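Local coordinates for protein putative Zn-dependent Alcohol Dehydrogenase (Rhodobacter sphaeroides, PDB 3IV6) that binds S-adenosylmethionine in a Rossmann-like fold of the class I methyltransferase type and is therefore probably a methyltransferase, despite its dehydrogenase name, at residues D221-L226 against V237-A242; N116-N121 against D247-M252; D187-A192 against W207-G212. One frame throughout, in Å; residues are numbered along the deposited sequence.

Contact 1 (D221-L226 against V237-A242); sequences DVRALL and VTLEKA
R223 and L239 meet at about a right angle, the leucine coming over one face of the guanidinium group. The closest pair is R223 NH1 and L239 CD2, 3.4 Å apart, and R223 CZ follows at 3.9 Å from the same methyl. The arginine gets there because its CG is anti to the carbonyl carbon (chi1 -77°) and the chain then runs extended as far as NE, which carries the flat end out from helix 219-226 to the strand. A242 touches the same group from an oblique direction, with its CB 3.8 Å from R223 NH2. These are apolar neighbours of a charged group, whose main polar partner is D219, one turn earlier, in a salt bridge through NE.

L226, one turn beyond R223, also packs on L239, with the CD1 methyls of L226 and L239 4.3 Å apart. V237 contributes differently: its branched CB lies 3.8 Å from the backbone O of L226. That carbonyl oxygen also accepts a hydrogen bond from the N232 side chain, which takes a second one from V237 N and so links the end of the helix to V237.

V237 and L239 point their CB atoms at the helix by ordinary strand alternation, but A242 does so three residues after L239. A classic beta bulge, with E240 and K241 both opposite Q255, makes up the extra residue. The helix and strand segments run at 145° to each other, their axes 10.0 Å apart. This is a helix lying against the outermost, antiparallel-paired part of the seven-stranded sheet, whose 3-2-1-4-5-7-6 strand order is that of class I methyltransferases.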
loop_
_atom_site.group_PDB
_atom_site.type_symbol
_atom_site.label_atom_id
_atom_site.label_comp_id
_atom_site.label_asym_id
_atom_site.label_seq_id
_atom_site.Cartn_x
_atom_site.Cartn_y
_atom_site.Cartn_z
ATOM N N ASP A 221 5.760 -14.789 -4.493
ATOM C CA ASP A 221 6.277 -13.542 -5.048
ATOM C C ASP A 221 6.703 -12.568 -3.934
ATOM O O ASP A 221 7.712 -11.840 -4.053
ATOM C CB ASP A 221 5.283 -12.925 -6.060
ATOM C CG ASP A 221 5.144 -13.759 -7.363
ATOM O OD1 ASP A 221 6.153 -14.334 -7.819
ATOM O OD2 ASP A 221 4.028 -13.837 -7.937
ATOM N N VAL A 222 5.959 -12.585 -2.830
ATOM C CA VAL A 222 6.282 -11.731 -1.695
ATOM C C VAL A 222 7.538 -12.255 -1.010
ATOM O O VAL A 222 8.392 -11.504 -0.583
ATOM C CB VAL A 222 5.169 -11.708 -0.695
ATOM C CG1 VAL A 222 5.596 -10.900 0.491
ATOM C CG2 VAL A 222 3.906 -11.125 -1.309
ATOM N N ARG A 223 7.669 -13.565 -0.938
ATOM C CA ARG A 223 8.856 -14.136 -0.353
ATOM C C ARG A 223 10.093 -13.831 -1.181
ATOM O O ARG A 223 11.163 -13.527 -0.629
ATOM C CB ARG A 223 8.661 -15.637 -0.117
ATOM C CG ARG A 223 7.815 -15.919 1.108
ATOM C CD ARG A 223 7.489 -17.381 1.338
ATOM N NE ARG A 223 6.219 -17.452 2.072
ATOM C CZ ARG A 223 6.108 -17.624 3.391
ATOM N NH1 ARG A 223 7.196 -17.783 4.130
ATOM N NH2 ARG A 223 4.911 -17.654 3.970
ATOM N N ALA A 224 9.946 -13.899 -2.503
ATOM C CA ALA A 224 11.053 -13.592 -3.428
ATOM C C ALA A 224 11.496 -12.134 -3.326
ATOM O O ALA A 224 12.669 -11.808 -3.461
ATOM C CB ALA A 224 10.641 -13.885 -4.821
ATOM N N LEU A 225 10.526 -11.264 -3.116
ATOM C CA LEU A 225 10.781 -9.845 -2.951
ATOM C C LEU A 225 11.597 -9.530 -1.697
ATOM O O LEU A 225 12.568 -8.778 -1.753
ATOM C CB LEU A 225 9.437 -9.125 -2.886
ATOM C CG LEU A 225 9.367 -7.678 -2.466
ATOM C CD1 LEU A 225 9.852 -6.888 -3.606
ATOM C CD2 LEU A 225 7.933 -7.409 -2.238
ATOM N N LEU A 226 11.179 -10.108 -0.578
ATOM C CA LEU A 226 11.823 -9.940 0.721
ATOM C C LEU A 226 13.239 -10.480 0.811
ATOM O O LEU A 226 14.028 -9.963 1.602
ATOM C CB LEU A 226 10.986 -10.605 1.808
ATOM C CG LEU A 226 9.601 -10.023 2.134
ATOM C CD1 LEU A 226 8.943 -10.862 3.188
ATOM C CD2 LEU A 226 9.644 -8.548 2.585
ATOM N N VAL A 237 17.346 -9.897 5.989
ATOM C CA VAL A 237 15.950 -9.799 6.414
ATOM C C VAL A 237 15.384 -11.125 6.886
ATOM O O VAL A 237 15.750 -12.183 6.388
ATOM C CB VAL A 237 15.128 -9.311 5.220
ATOM C CG1 VAL A 237 13.647 -9.534 5.418
ATOM C CG2 VAL A 237 15.473 -7.857 4.898
ATOM N N THR A 238 14.467 -11.070 7.839
ATOM C CA THR A 238 13.955 -12.275 8.474
ATOM C C THR A 238 12.438 -12.258 8.430
ATOM O O THR A 238 11.811 -11.363 8.964
ATOM C CB THR A 238 14.379 -12.302 9.949
ATOM O OG1 THR A 238 15.814 -12.288 10.037
ATOM C CG2 THR A 238 13.783 -13.499 10.692
ATOM N N LEU A 239 11.818 -13.248 7.817
ATOM C CA LEU A 239 10.368 -13.273 7.881
ATOM C C LEU A 239 9.894 -14.013 9.152
ATOM O O LEU A 239 9.947 -15.249 9.233
ATOM C CB LEU A 239 9.775 -13.861 6.608
ATOM C CG LEU A 239 8.250 -13.961 6.633
ATOM C CD1 LEU A 239 7.536 -12.620 6.797
ATOM C CD2 LEU A 239 7.704 -14.717 5.421
ATOM N N GLU A 240 9.451 -13.239 10.135
ATOM C CA GLU A 240 9.025 -13.762 11.418
ATOM C C GLU A 240 7.694 -14.461 11.353
ATOM O O GLU A 240 7.471 -15.461 12.037
ATOM C CB GLU A 240 8.925 -12.634 12.422
ATOM C CG GLU A 240 10.285 -11.960 12.638
ATOM C CD GLU A 240 10.238 -10.685 13.424
ATOM O OE1 GLU A 240 9.275 -10.433 14.149
ATOM O OE2 GLU A 240 11.190 -9.923 13.315
ATOM N N LYS A 241 6.786 -13.947 10.542
ATOM C CA LYS A 241 5.528 -14.658 10.342
ATOM C C LYS A 241 4.708 -14.130 9.201
ATOM O O LYS A 241 5.027 -13.096 8.612
ATOM C CB LYS A 241 4.697 -14.808 11.635
ATOM C CG LYS A 241 4.140 -13.549 12.244
ATOM C CD LYS A 241 3.268 -13.890 13.438
ATOM C CE LYS A 241 2.710 -12.657 14.117
ATOM N NZ LYS A 241 1.579 -12.989 15.057
ATOM N N ALA A 242 3.650 -14.862 8.894
ATOM C CA ALA A 242 2.827 -14.571 7.738
ATOM C C ALA A 242 1.450 -15.124 8.010
ATOM O O ALA A 242 1.281 -16.318 8.091
ATOM C CB ALA A 242 3.420 -15.213 6.523
#

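Contact 2 (N116-N121 against D247-M252); sequences NDRLIN and DAPNTM. With SAM (S-adenosylmethionine), chain E.
A248 lies over one face of the R118 guanidinium, its CB offset toward the rim and 4.0 Å from R118 NH2. The backbone N of A248 is hydrogen-bonded to the E35 carboxylate, which ties this loop to helix 33-39. P249 follows, crossing the arginine at about a right angle and bringing CD to 3.8 Å from R118 NH1; that approach is oblique to the guanidinium plane. T251 then touches the aliphatic part, its OG1 3.8 Å from R118 CD. The hydroxyl is turned back within its own segment and donates to P249 O at 3.1 Å, from above the carbonyl plane.

R118 is bent at chi3 (-79°), which swings its head toward D117, the preceding residue. R118 NE bonds to D117 OD1 at 3.3 Å in a nearly straight salt bridge (165°); the oxygen is close to the guanidinium plane, but the N-H meets it from above the carboxylate plane, 38° out of it. S147 OG also bonds to D117 OD1.

D117, R118 and L119 all line the S-adenosylmethionine pocket, where L119 CD1 is 3.6 Å from C8 of the adenine. The chemistry implies a division of labour: the D117 carboxylate probably balances much of the buried arginine charge and A28 O accepts a hydrogen bond from R118 NH1, whereas segment 247-252 offers mainly carbon surface and gives no hydrogen bond.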
loop_
_atom_site.group_PDB
_atom_site.type_symbol
_atom_site.label_atom_id
_atom_site.label_comp_id
_atom_site.label_asym_id
_atom_site.label_seq_id
_atom_site.Cartn_x
_atom_site.Cartn_y
_atom_site.Cartn_z
ATOM N N ASN A 116 1.646 -1.152 7.159
ATOM C CA ASN A 116 0.842 -0.748 6.002
ATOM C C ASN A 116 -0.054 -1.859 5.479
ATOM O O ASN A 116 0.315 -3.047 5.542
ATOM C CB ASN A 116 1.712 -0.158 4.885
ATOM C CG ASN A 116 2.895 -1.053 4.510
ATOM O OD1 ASN A 116 4.001 -0.880 5.018
ATOM N ND2 ASN A 116 2.670 -1.976 3.583
ATOM N N ASP A 117 -1.237 -1.473 5.001
ATOM C CA ASP A 117 -2.212 -2.428 4.487
ATOM C C ASP A 117 -2.346 -2.382 2.971
ATOM O O ASP A 117 -2.964 -1.466 2.439
ATOM C CB ASP A 117 -3.589 -2.188 5.100
ATOM C CG ASP A 117 -4.633 -3.210 4.617
ATOM O OD1 ASP A 117 -4.297 -4.408 4.436
ATOM O OD2 ASP A 117 -5.803 -2.818 4.446
ATOM N N ARG A 118 -1.788 -3.381 2.293
ATOM C CA ARG A 118 -1.961 -3.552 0.852
ATOM C C ARG A 118 -1.343 -2.415 0.023
ATOM O O ARG A 118 -1.779 -2.102 -1.098
ATOM C CB ARG A 118 -3.428 -3.782 0.526
ATOM C CG ARG A 118 -3.873 -5.210 0.806
ATOM C CD ARG A 118 -5.390 -5.402 0.682
ATOM N NE ARG A 118 -6.173 -4.940 1.825
ATOM C CZ ARG A 118 -7.514 -4.935 1.845
ATOM N NH1 ARG A 118 -8.168 -5.361 0.782
ATOM N NH2 ARG A 118 -8.214 -4.501 2.908
ATOM N N LEU A 119 -0.289 -1.829 0.572
ATOM C CA LEU A 119 0.428 -0.737 -0.067
ATOM C C LEU A 119 1.362 -1.293 -1.136
ATOM O O LEU A 119 1.649 -0.660 -2.127
ATOM C CB LEU A 119 1.250 -0.029 0.991
ATOM C CG LEU A 119 2.319 0.905 0.477
ATOM C CD1 LEU A 119 1.659 2.040 -0.303
ATOM C CD2 LEU A 119 3.169 1.412 1.628
ATOM N N ILE A 120 1.826 -2.509 -0.920
ATOM C CA ILE A 120 2.766 -3.153 -1.811
ATOM C C ILE A 120 2.069 -3.463 -3.130
ATOM O O ILE A 120 2.709 -3.609 -4.164
ATOM C CB ILE A 120 3.378 -4.424 -1.135
ATOM C CG1 ILE A 120 4.505 -4.043 -0.169
ATOM C CG2 ILE A 120 3.969 -5.408 -2.168
ATOM C CD1 ILE A 120 4.638 -5.040 0.931
ATOM N N ASN A 121 0.744 -3.542 -3.088
ATOM C CA ASN A 121 -0.031 -3.869 -4.267
ATOM C C ASN A 121 -0.039 -2.639 -5.209
ATOM O O ASN A 121 -0.350 -2.746 -6.400
ATOM C CB ASN A 121 -1.446 -4.257 -3.842
ATOM C CG ASN A 121 -1.533 -5.675 -3.270
ATOM O OD1 ASN A 121 -1.725 -5.872 -2.059
ATOM N ND2 ASN A 121 -1.411 -6.665 -4.144
ATOM N N ASP A 247 -10.893 -11.237 7.050
ATOM C CA ASP A 247 -11.949 -10.566 6.302
ATOM C C ASP A 247 -11.503 -10.251 4.879
ATOM O O ASP A 247 -12.204 -10.561 3.916
ATOM C CB ASP A 247 -12.379 -9.282 7.015
ATOM C CG ASP A 247 -12.971 -9.547 8.385
ATOM O OD1 ASP A 247 -12.729 -8.738 9.306
ATOM O OD2 ASP A 247 -13.679 -10.565 8.542
ATOM N N ALA A 248 -10.334 -9.632 4.754
ATOM C CA ALA A 248 -9.857 -9.148 3.464
ATOM C C ALA A 248 -9.686 -10.296 2.474
ATOM O O ALA A 248 -9.689 -11.465 2.858
ATOM C CB ALA A 248 -8.549 -8.391 3.632
ATOM N N PRO A 249 -9.537 -9.953 1.198
ATOM C CA PRO A 249 -9.629 -10.943 0.119
ATOM C C PRO A 249 -8.290 -11.620 -0.146
ATOM O O PRO A 249 -7.394 -11.007 -0.727
ATOM C CB PRO A 249 -10.039 -10.097 -1.088
ATOM C CG PRO A 249 -10.780 -8.949 -0.501
ATOM C CD PRO A 249 -10.109 -8.653 0.810
ATOM N N ASN A 250 -8.160 -12.872 0.280
ATOM C CA ASN A 250 -6.920 -13.618 0.099
ATOM C C ASN A 250 -5.690 -12.783 0.437
ATOM O O ASN A 250 -4.749 -12.697 -0.353
ATOM C CB ASN A 250 -6.819 -14.148 -1.333
ATOM C CG ASN A 250 -5.914 -15.361 -1.442
ATOM O OD1 ASN A 250 -5.952 -16.256 -0.598
ATOM N ND2 ASN A 250 -5.094 -15.395 -2.485
ATOM N N THR A 251 -5.703 -12.168 1.615
ATOM C CA THR A 251 -4.713 -11.157 1.963
ATOM C C THR A 251 -3.805 -11.637 3.091
ATOM O O THR A 251 -4.257 -11.853 4.214
ATOM C CB THR A 251 -5.381 -9.834 2.384
ATOM O OG1 THR A 251 -5.844 -9.137 1.220
ATOM C CG2 THR A 251 -4.394 -8.954 3.136
HETATM N N MSE A 252 -2.523 -11.804 2.781
HETATM C CA MSE A 252 -1.553 -12.274 3.762
HETATM C C MSE A 252 -0.824 -11.108 4.419
HETATM O O MSE A 252 -0.341 -10.203 3.739
HETATM C CB MSE A 252 -0.547 -13.222 3.108
HETATM C CG MSE A 252 0.414 -13.878 4.086
HETATM SE SE MSE A 252 -0.085 -15.715 4.513
HETATM C CE MSE A 252 -0.197 -16.427 2.702
HETATM N N SAM E . -5.482 2.352 0.678
HETATM C CA SAM E . -5.645 0.961 1.062
HETATM C C SAM E . -5.884 0.830 2.550
HETATM O O SAM E . -5.912 1.797 3.325
HETATM O OXT SAM E . -6.076 -0.294 2.954
HETATM C CB SAM E . -4.474 0.111 0.581
HETATM C CG SAM E . -3.525 0.791 -0.415
HETATM S SD SAM E . -2.261 1.907 0.276
HETATM C CE SAM E . -2.680 1.986 2.040
HETATM C "C5'" SAM E . -2.688 3.528 -0.454
HETATM C "C4'" SAM E . -2.258 4.789 0.287
HETATM O "O4'" SAM E . -0.844 4.865 0.320
HETATM C "C3'" SAM E . -2.711 6.063 -0.405
HETATM O "O3'" SAM E . -3.027 6.985 0.613
HETATM C "C2'" SAM E . -1.479 6.575 -1.121
HETATM O "O2'" SAM E . -1.432 7.986 -1.142
HETATM C "C1'" SAM E . -0.337 6.035 -0.278
HETATM N N9 SAM E . 0.830 5.692 -1.102
HETATM C C8 SAM E . 0.816 4.966 -2.265
HETATM N N7 SAM E . 2.087 4.884 -2.743
HETATM C C5 SAM E . 2.929 5.547 -1.902
HETATM C C6 SAM E . 4.320 5.765 -1.919
HETATM N N6 SAM E . 5.111 5.304 -2.892
HETATM N N1 SAM E . 4.875 6.507 -0.907
HETATM C C2 SAM E . 4.056 7.029 0.087
HETATM N N3 SAM E . 2.700 6.809 0.124
HETATM C C4 SAM E . 2.138 6.075 -0.864
#

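Contact 3 (D187-A192 against W207-G212); sequences DVLDRA and WYRRRG
Within segments 187-192 and 207-212, the CA atoms of L189 and Y208 are the nearest pair, 8.3 Å apart, a spacing bridged by the leucine side chain. L189 has its CG anti to the backbone N (chi1 -168°), which extends the isobutyl group toward the second helix. One methyl does the touching: L189 CD2 sits 3.8 Å from R209 CG and 3.9 Å from Y208 CB, between the roots of two adjacent side chains. L205, one turn earlier on helix 201-210, packs on the same leucine, which is thus received by residues at spacings of three and four along a single helix face.

Both helices lie between strand 143-149 and helix 219-226, in what is probably an insertion into the methyltransferase-like core. Beyond R211 the chain leaves helical geometry at G212, which has positive phi, and enters strand 213-215, an outer strand of a small three-stranded antiparallel sheet.

Y208 points its CB at L189, yet its ring leads away, and L189 CD1 meets the ring only obliquely. The ring stacks edge-to-face with F182 and touches I155 of helix 154-164. On one of its faces lies R211, whose NH1 is 3.8 Å above the ring plane toward the rim, while R211 NE forms a salt bridge with E214. R209 behaves as an aliphatic neighbour at CG and as a charged one farther out: its chain bends at chi3, and NE pairs with E206 in a salt bridge of the helix's own.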
loop_
_atom_site.group_PDB
_atom_site.type_symbol
_atom_site.label_atom_id
_atom_site.label_comp_id
_atom_site.label_asym_id
_atom_site.label_seq_id
_atom_site.Cartn_x
_atom_site.Cartn_y
_atom_site.Cartn_z
ATOM N N ASP A 187 -9.115 1.252 -24.037
ATOM C CA ASP A 187 -10.566 1.114 -24.058
ATOM C C ASP A 187 -11.018 -0.086 -23.232
ATOM O O ASP A 187 -12.161 -0.144 -22.779
ATOM C CB ASP A 187 -11.070 0.982 -25.497
ATOM C CG ASP A 187 -12.570 0.777 -25.572
ATOM O OD1 ASP A 187 -13.319 1.712 -25.218
ATOM O OD2 ASP A 187 -13.001 -0.320 -25.985
ATOM N N VAL A 188 -10.114 -1.042 -23.043
ATOM C CA VAL A 188 -10.414 -2.237 -22.264
ATOM C C VAL A 188 -10.627 -1.898 -20.793
ATOM O O VAL A 188 -11.459 -2.506 -20.119
ATOM C CB VAL A 188 -9.292 -3.285 -22.382
ATOM C CG1 VAL A 188 -9.639 -4.526 -21.575
ATOM C CG2 VAL A 188 -9.050 -3.640 -23.841
ATOM N N LEU A 189 -9.870 -0.923 -20.300
ATOM C CA LEU A 189 -9.985 -0.491 -18.912
ATOM C C LEU A 189 -11.422 -0.115 -18.570
ATOM O O LEU A 189 -12.006 -0.651 -17.628
ATOM C CB LEU A 189 -9.053 0.692 -18.641
ATOM C CG LEU A 189 -8.844 1.069 -17.172
ATOM C CD1 LEU A 189 -8.377 -0.137 -16.370
ATOM C CD2 LEU A 189 -7.855 2.216 -17.047
ATOM N N ASP A 190 -11.987 0.810 -19.340
ATOM C CA ASP A 190 -13.364 1.242 -19.134
ATOM C C ASP A 190 -14.295 0.047 -18.956
ATOM O O ASP A 190 -15.155 0.044 -18.076
ATOM C CB ASP A 190 -13.835 2.105 -20.306
ATOM C CG ASP A 190 -12.929 3.294 -20.555
ATOM O OD1 ASP A 190 -11.698 3.149 -20.400
ATOM O OD2 ASP A 190 -13.446 4.374 -20.907
ATOM N N ARG A 191 -14.117 -0.966 -19.797
ATOM C CA ARG A 191 -15.050 -2.085 -19.858
ATOM C C ARG A 191 -14.907 -2.990 -18.640
ATOM O O ARG A 191 -15.833 -3.720 -18.284
ATOM C CB ARG A 191 -14.837 -2.891 -21.141
ATOM C CG ARG A 191 -15.968 -3.853 -21.465
ATOM C CD ARG A 191 -16.151 -4.005 -22.967
ATOM N NE ARG A 191 -15.947 -5.382 -23.405
ATOM C CZ ARG A 191 -14.926 -5.785 -24.155
ATOM N NH1 ARG A 191 -14.009 -4.914 -24.554
ATOM N NH2 ARG A 191 -14.821 -7.059 -24.506
ATOM N N ALA A 192 -13.741 -2.939 -18.005
ATOM C CA ALA A 192 -13.378 -3.920 -16.989
ATOM C C ALA A 192 -13.630 -3.378 -15.586
ATOM O O ALA A 192 -13.669 -4.135 -14.616
ATOM C CB ALA A 192 -11.923 -4.334 -17.146
ATOM N N TRP A 207 -8.313 7.469 -11.782
ATOM C CA TRP A 207 -7.508 6.853 -10.734
ATOM C C TRP A 207 -6.669 5.681 -11.255
ATOM O O TRP A 207 -5.478 5.571 -10.981
ATOM C CB TRP A 207 -8.481 6.332 -9.723
ATOM C CG TRP A 207 -7.912 5.843 -8.463
ATOM C CD1 TRP A 207 -6.927 6.419 -7.724
ATOM C CD2 TRP A 207 -8.334 4.689 -7.756
ATOM N NE1 TRP A 207 -6.696 5.674 -6.601
ATOM C CE2 TRP A 207 -7.555 4.607 -6.596
ATOM C CE3 TRP A 207 -9.299 3.709 -7.998
ATOM C CZ2 TRP A 207 -7.711 3.587 -5.671
ATOM C CZ3 TRP A 207 -9.453 2.686 -7.072
ATOM C CH2 TRP A 207 -8.660 2.633 -5.929
ATOM N N TYR A 208 -7.303 4.793 -12.004
ATOM C CA TYR A 208 -6.577 3.675 -12.587
ATOM C C TYR A 208 -5.495 4.130 -13.566
ATOM O O TYR A 208 -4.380 3.632 -13.517
ATOM C CB TYR A 208 -7.544 2.666 -13.234
ATOM C CG TYR A 208 -7.913 1.559 -12.277
ATOM C CD1 TYR A 208 -7.031 0.504 -12.036
ATOM C CD2 TYR A 208 -9.108 1.587 -11.560
ATOM C CE1 TYR A 208 -7.330 -0.498 -11.143
ATOM C CE2 TYR A 208 -9.418 0.575 -10.638
ATOM C CZ TYR A 208 -8.520 -0.464 -10.441
ATOM O OH TYR A 208 -8.799 -1.482 -9.540
ATOM N N ARG A 209 -5.838 5.070 -14.442
ATOM C CA ARG A 209 -4.909 5.540 -15.464
ATOM C C ARG A 209 -3.707 6.237 -14.837
ATOM O O ARG A 209 -2.586 6.130 -15.336
ATOM C CB ARG A 209 -5.618 6.485 -16.435
ATOM C CG ARG A 209 -6.467 5.780 -17.480
ATOM C CD ARG A 209 -7.447 6.739 -18.135
ATOM N NE ARG A 209 -6.878 8.073 -18.301
ATOM C CZ ARG A 209 -6.299 8.506 -19.416
ATOM N NH1 ARG A 209 -6.212 7.708 -20.472
ATOM N NH2 ARG A 209 -5.808 9.736 -19.477
ATOM N N ARG A 210 -3.947 6.949 -13.741
ATOM C CA ARG A 210 -2.891 7.692 -13.063
ATOM C C ARG A 210 -2.044 6.771 -12.190
ATOM O O ARG A 210 -0.986 7.166 -11.700
ATOM C CB ARG A 210 -3.487 8.818 -12.216
ATOM C CG ARG A 210 -4.309 9.821 -13.008
ATOM C CD ARG A 210 -4.567 11.084 -12.201
ATOM N NE ARG A 210 -5.187 12.131 -13.007
ATOM C CZ ARG A 210 -5.594 13.301 -12.526
ATOM N NH1 ARG A 210 -5.450 13.577 -11.237
ATOM N NH2 ARG A 210 -6.148 14.195 -13.334
ATOM N N ARG A 211 -2.517 5.544 -12.000
ATOM C CA ARG A 211 -1.921 4.636 -11.027
ATOM C C ARG A 211 -0.693 3.939 -11.603
ATOM O O ARG A 211 0.118 3.379 -10.865
ATOM C CB ARG A 211 -2.946 3.598 -10.565
ATOM C CG ARG A 211 -3.406 3.778 -9.127
ATOM C CD ARG A 211 -4.742 3.095 -8.886
ATOM N NE ARG A 211 -4.600 1.649 -8.743
ATOM C CZ ARG A 211 -5.514 0.859 -8.189
ATOM N NH1 ARG A 211 -6.643 1.375 -7.722
ATOM N NH2 ARG A 211 -5.300 -0.446 -8.102
ATOM N N GLY A 212 -0.563 3.977 -12.925
ATOM C CA GLY A 212 0.652 3.535 -13.585
ATOM C C GLY A 212 0.698 2.031 -13.767
ATOM O O GLY A 212 -0.307 1.405 -14.103
#

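Contacts 1 and 2 adjoin in the seven-stranded sheet: strands 237-244 and 251-258 are neighbours, and A242 C lies 3.9 Å from M252 SE, although the two centres are 14 Å apart. Contact 2 alone holds residues of the S-adenosylmethionine pocket; in contact 1 the side chain of L226 is about 12 Å from that of I99, a ligand-binding residue. Contact 3 belongs to the probable insertion, with the Y208 side chain about 11 Å from the ligand. Its nearest atoms stay about 6 Å from contact 2 and about 16 Å from contact 1. Along the chain, contacts 3 and 1 follow in series inside the long loop that contact 2 closes.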